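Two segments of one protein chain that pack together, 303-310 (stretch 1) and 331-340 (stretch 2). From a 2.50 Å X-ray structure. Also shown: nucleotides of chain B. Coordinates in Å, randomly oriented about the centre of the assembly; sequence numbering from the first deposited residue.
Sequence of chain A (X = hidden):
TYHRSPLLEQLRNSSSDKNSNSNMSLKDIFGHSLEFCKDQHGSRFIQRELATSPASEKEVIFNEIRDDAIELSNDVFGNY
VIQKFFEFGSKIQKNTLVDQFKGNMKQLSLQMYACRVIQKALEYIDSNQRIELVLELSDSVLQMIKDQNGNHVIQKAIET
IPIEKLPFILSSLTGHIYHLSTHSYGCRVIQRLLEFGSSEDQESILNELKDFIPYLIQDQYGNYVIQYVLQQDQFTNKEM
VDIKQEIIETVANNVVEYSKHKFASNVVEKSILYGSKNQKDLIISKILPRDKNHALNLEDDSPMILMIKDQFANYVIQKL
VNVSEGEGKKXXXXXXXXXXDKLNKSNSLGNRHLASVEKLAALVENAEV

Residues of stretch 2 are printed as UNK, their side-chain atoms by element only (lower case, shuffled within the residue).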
# COMPACT_ATOMS: atom_id res chain seq x y z
N PRO A 303 -27.61 -8.96 18.37
CA PRO A 303 -26.39 -8.65 17.61
C PRO A 303 -25.72 -9.88 17.01
O PRO A 303 -25.57 -9.95 15.79
CB PRO A 303 -25.49 -8.01 18.67
CG PRO A 303 -26.47 -7.31 19.57
CD PRO A 303 -27.70 -8.17 19.61
N MET A 304 -25.35 -10.84 17.86
CA MET A 304 -24.68 -12.07 17.42
C MET A 304 -25.34 -12.70 16.21
O MET A 304 -24.68 -12.97 15.21
CB MET A 304 -24.67 -13.08 18.56
CG MET A 304 -23.75 -12.72 19.70
SD MET A 304 -22.05 -13.19 19.33
CE MET A 304 -22.27 -14.94 19.01
N ILE A 305 -26.65 -12.93 16.31
CA ILE A 305 -27.37 -13.65 15.27
C ILE A 305 -27.51 -12.85 13.99
O ILE A 305 -27.41 -13.40 12.89
CB ILE A 305 -28.79 -14.04 15.74
CG1 ILE A 305 -28.72 -14.87 17.02
CG2 ILE A 305 -29.52 -14.79 14.64
CD1 ILE A 305 -27.94 -16.16 16.87
N LEU A 306 -27.73 -11.54 14.12
CA LEU A 306 -27.76 -10.66 12.96
C LEU A 306 -26.41 -10.71 12.26
O LEU A 306 -26.32 -10.58 11.04
CB LEU A 306 -28.05 -9.22 13.38
CG LEU A 306 -29.46 -8.85 13.83
CD1 LEU A 306 -29.45 -7.42 14.36
CD2 LEU A 306 -30.45 -9.00 12.69
N MET A 307 -25.36 -10.90 13.05
CA MET A 307 -24.00 -10.93 12.54
C MET A 307 -23.65 -12.27 11.88
O MET A 307 -23.15 -12.30 10.76
CB MET A 307 -23.01 -10.56 13.64
CG MET A 307 -22.99 -9.06 13.93
SD MET A 307 -21.93 -8.58 15.29
CE MET A 307 -20.33 -9.18 14.72
N ILE A 308 -23.93 -13.37 12.57
CA ILE A 308 -23.68 -14.71 12.02
C ILE A 308 -24.31 -14.91 10.64
O ILE A 308 -23.76 -15.62 9.80
CB ILE A 308 -24.22 -15.81 12.95
CG1 ILE A 308 -23.58 -15.70 14.33
CG2 ILE A 308 -23.94 -17.18 12.35
CD1 ILE A 308 -24.14 -16.69 15.33
N LYS A 309 -25.45 -14.27 10.42
CA LYS A 309 -26.21 -14.47 9.18
C LYS A 309 -25.79 -13.53 8.05
O LYS A 309 -26.25 -13.67 6.92
CB LYS A 309 -27.70 -14.30 9.44
CG LYS A 309 -28.31 -15.36 10.33
CD LYS A 309 -29.80 -15.12 10.54
CE LYS A 309 -30.41 -16.19 11.43
NZ LYS A 309 -31.87 -15.98 11.64
N ASP A 310 -24.93 -12.57 8.36
CA ASP A 310 -24.54 -11.56 7.38
C ASP A 310 -23.25 -11.92 6.65
O ASP A 310 -22.32 -12.48 7.24
CB ASP A 310 -24.41 -10.18 8.03
CG ASP A 310 -23.87 -9.14 7.07
OD1 ASP A 310 -24.48 -8.95 5.99
OD2 ASP A 310 -22.84 -8.51 7.39
N UNK A 331 -18.92 -17.47 26.12
CA UNK A 331 -20.29 -17.17 25.72
C UNK A 331 -20.46 -17.14 24.20
O UNK A 331 -21.51 -17.49 23.67
c UNK A 331 -20.61 -16.68 28.69
c UNK A 331 -20.74 -15.83 26.31
c UNK A 331 -20.25 -15.55 27.74
c UNK A 331 -20.79 -14.22 28.24
N UNK A 332 -19.41 -16.72 23.50
CA UNK A 332 -19.47 -16.59 22.05
C UNK A 332 -19.58 -17.95 21.37
O UNK A 332 -20.36 -18.13 20.43
c UNK A 332 -18.30 -14.36 21.97
c UNK A 332 -18.24 -15.82 21.51
c UNK A 332 -18.16 -15.91 19.99
c UNK A 332 -17.09 -13.53 21.59
N UNK A 333 -18.80 -18.90 21.86
CA UNK A 333 -18.76 -20.23 21.26
C UNK A 333 -20.12 -20.91 21.36
O UNK A 333 -20.68 -21.38 20.37
c UNK A 333 -16.32 -20.54 21.78
c UNK A 333 -17.71 -21.13 21.94
c UNK A 333 -17.78 -22.54 21.38
N UNK A 334 -20.64 -20.96 22.58
CA UNK A 334 -21.90 -21.63 22.85
C UNK A 334 -23.03 -21.06 22.01
O UNK A 334 -23.88 -21.80 21.51
c UNK A 334 -23.70 -22.06 24.54
c UNK A 334 -21.46 -22.02 26.69
c UNK A 334 -22.29 -21.53 24.33
c UNK A 334 -21.29 -22.27 25.21
N UNK A 335 -23.04 -19.73 21.85
CA UNK A 335 -24.05 -19.07 21.02
C UNK A 335 -23.98 -19.57 19.58
O UNK A 335 -25.01 -19.85 18.96
c UNK A 335 -23.87 -17.57 21.07
N UNK A 336 -22.76 -19.69 19.07
CA UNK A 336 -22.54 -20.13 17.70
C UNK A 336 -23.00 -21.57 17.54
O UNK A 336 -23.72 -21.91 16.60
c UNK A 336 -20.56 -18.60 17.51
c UNK A 336 -21.06 -20.02 17.29
c UNK A 336 -20.88 -20.42 15.84
c UNK A 336 -19.10 -18.41 17.23
N UNK A 337 -22.59 -22.42 18.48
CA UNK A 337 -22.99 -23.82 18.47
C UNK A 337 -24.51 -23.93 18.44
O UNK A 337 -25.08 -24.72 17.68
n UNK A 337 -19.09 -25.92 20.88
n UNK A 337 -18.58 -25.54 23.09
c UNK A 337 -20.40 -25.29 20.96
c UNK A 337 -22.44 -24.54 19.70
n UNK A 337 -17.07 -26.62 21.75
c UNK A 337 -20.97 -24.94 19.59
c UNK A 337 -18.25 -26.03 21.91
N UNK A 338 -25.17 -23.11 19.25
CA UNK A 338 -26.62 -23.08 19.30
C UNK A 338 -27.24 -22.74 17.94
O UNK A 338 -28.22 -23.37 17.53
c UNK A 338 -27.10 -22.10 20.35
N UNK A 339 -26.68 -21.76 17.25
CA UNK A 339 -27.24 -21.31 15.98
C UNK A 339 -27.24 -22.40 14.91
O UNK A 339 -28.11 -22.45 14.05
c UNK A 339 -26.49 -20.08 15.45
c UNK A 339 -27.67 -19.05 11.45
c UNK A 339 -26.14 -20.10 12.94
c UNK A 339 -26.52 -19.78 11.65
c UNK A 339 -28.05 -18.98 13.80
c UNK A 339 -26.90 -19.71 14.04
o UNK A 339 -28.05 -18.72 10.17
c UNK A 339 -28.44 -18.65 12.52
N UNK A 340 -26.24 -23.27 14.97
CA UNK A 340 -26.13 -24.35 14.01
C UNK A 340 -27.24 -25.36 14.21
O UNK A 340 -27.82 -25.87 13.25
c UNK A 340 -22.26 -24.67 14.36
c UNK A 340 -23.54 -23.54 12.51
c UNK A 340 -24.76 -25.01 14.13
c UNK A 340 -23.59 -24.04 13.95
O5' C B 1 -23.85 -15.48 -2.63
C5' C B 1 -23.86 -16.82 -2.14
C4' C B 1 -22.43 -17.24 -1.86
O4' C B 1 -21.95 -16.60 -0.65
C3' C B 1 -22.24 -18.71 -1.54
O3' C B 1 -20.91 -19.16 -1.84
C2' C B 1 -22.53 -18.81 -0.05
O2' C B 1 -21.99 -19.98 0.55
C1' C B 1 -21.86 -17.52 0.44
N1 C B 1 -22.50 -16.90 1.62
C2 C B 1 -22.14 -17.22 2.91
O2 C B 1 -21.25 -18.06 3.12
N3 C B 1 -22.82 -16.58 3.90
C4 C B 1 -23.76 -15.66 3.64
N4 C B 1 -24.35 -15.08 4.68
C5 C B 1 -24.12 -15.33 2.31
C6 C B 1 -23.45 -15.98 1.38

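Position 331 carries four carbons, forked at the second, the pattern of leucine. The side chain stays clear of stretch 1, so Leu-331 belongs to the helix but not to the contact.

At 332 there are again four carbons, now forked at the first, with one arm two carbons long. The end methyl CE of Met-304 lies against this position, whose CA-to-CB bond runs sideways to the other stretch. The branching makes it isoleucine: CE of Met-304 lies 4.0 Å from O of Ile-332 and 4.3 Å from its CG2.

Position 333 has one carbon carrying two more, which makes it valine. Its CA-to-CB bond points away from stretch 1, and Val-333 makes no contact there. Position 334, four carbons forked at the first with one longer arm, is isoleucine; Ile-334 is likewise out of reach.

Position 335 has a single side-chain carbon, which lies against CE of Met-304, and its CA-to-CB bond points toward stretch 1. One carbon means alanine, and the CB of Ala-335 meets CE of Met-304 at 3.7 Å. The backbones are close here too, CA of Met-304 and CA of Ala-335 being 7.9 Å apart, and the long methionine folds through three m rotamers to lay its end methyl on the small residue.

Position 336 shows four carbons, forked at the first, one arm two carbons long, and its CA-to-CB bond runs sideways. It touches both Met-304 and Ile-308, and it is another isoleucine. CG1 of Ile-336 packs 4.3 Å from CE of Met-304, and its CA lies 4.5 Å from CD1 of Ile-308, so this position joins the neighbourhoods of two stretch 1 side chains.

At 337, three carbons lead to a nitrogen and then to a carbon bearing two more nitrogens. This is arginine, and Arg-337 is exposed and out of reach of stretch 1. Position 338, one carbon, is alanine; the CA-to-CB bond of Ala-338 runs sideways and the residue makes no contact.

Position 339 holds one carbon and then a six-carbon ring bearing one oxygen. Its CA-to-CB bond points toward stretch 1, and it has the largest covered area of any residue in the pair. The ring has CG2 of Ile-308 over one face and CE of Lys-309 at its edge, and CD1 of Ile-305 also reaches it. This is tyrosine. CG2 of Ile-308 lies 4.0 Å from the centroid of the Tyr-339 ring, in a CH-pi contact; CE of Lys-309 is 3.3 Å from CE1 of Tyr-339, and CD1 of Ile-305 is 4.2 Å from CD1 of Tyr-339.

Position 340, four carbons forked at the second, is leucine, and Leu-340 makes no contact with stretch 1.

The rules are compact. Contacts at 332, 335, 336 and 339 follow the three- and four-residue spacing that gathers side chains along one flank of a helix. The helix axes cross at -58° and approach to 10.8 Å, leaving room for side chains between them. Met-304 serves the earlier part of the contact, centred on a small alanine; Ile-305, Ile-308 and Lys-309 gather round the tyrosine. No hydrogen bond crosses the interface, so apolar packing, with one CH-pi contact, carries most of the 351 Å² buried.

Stretch 2, residues 331-340: LIVIAIRAYL
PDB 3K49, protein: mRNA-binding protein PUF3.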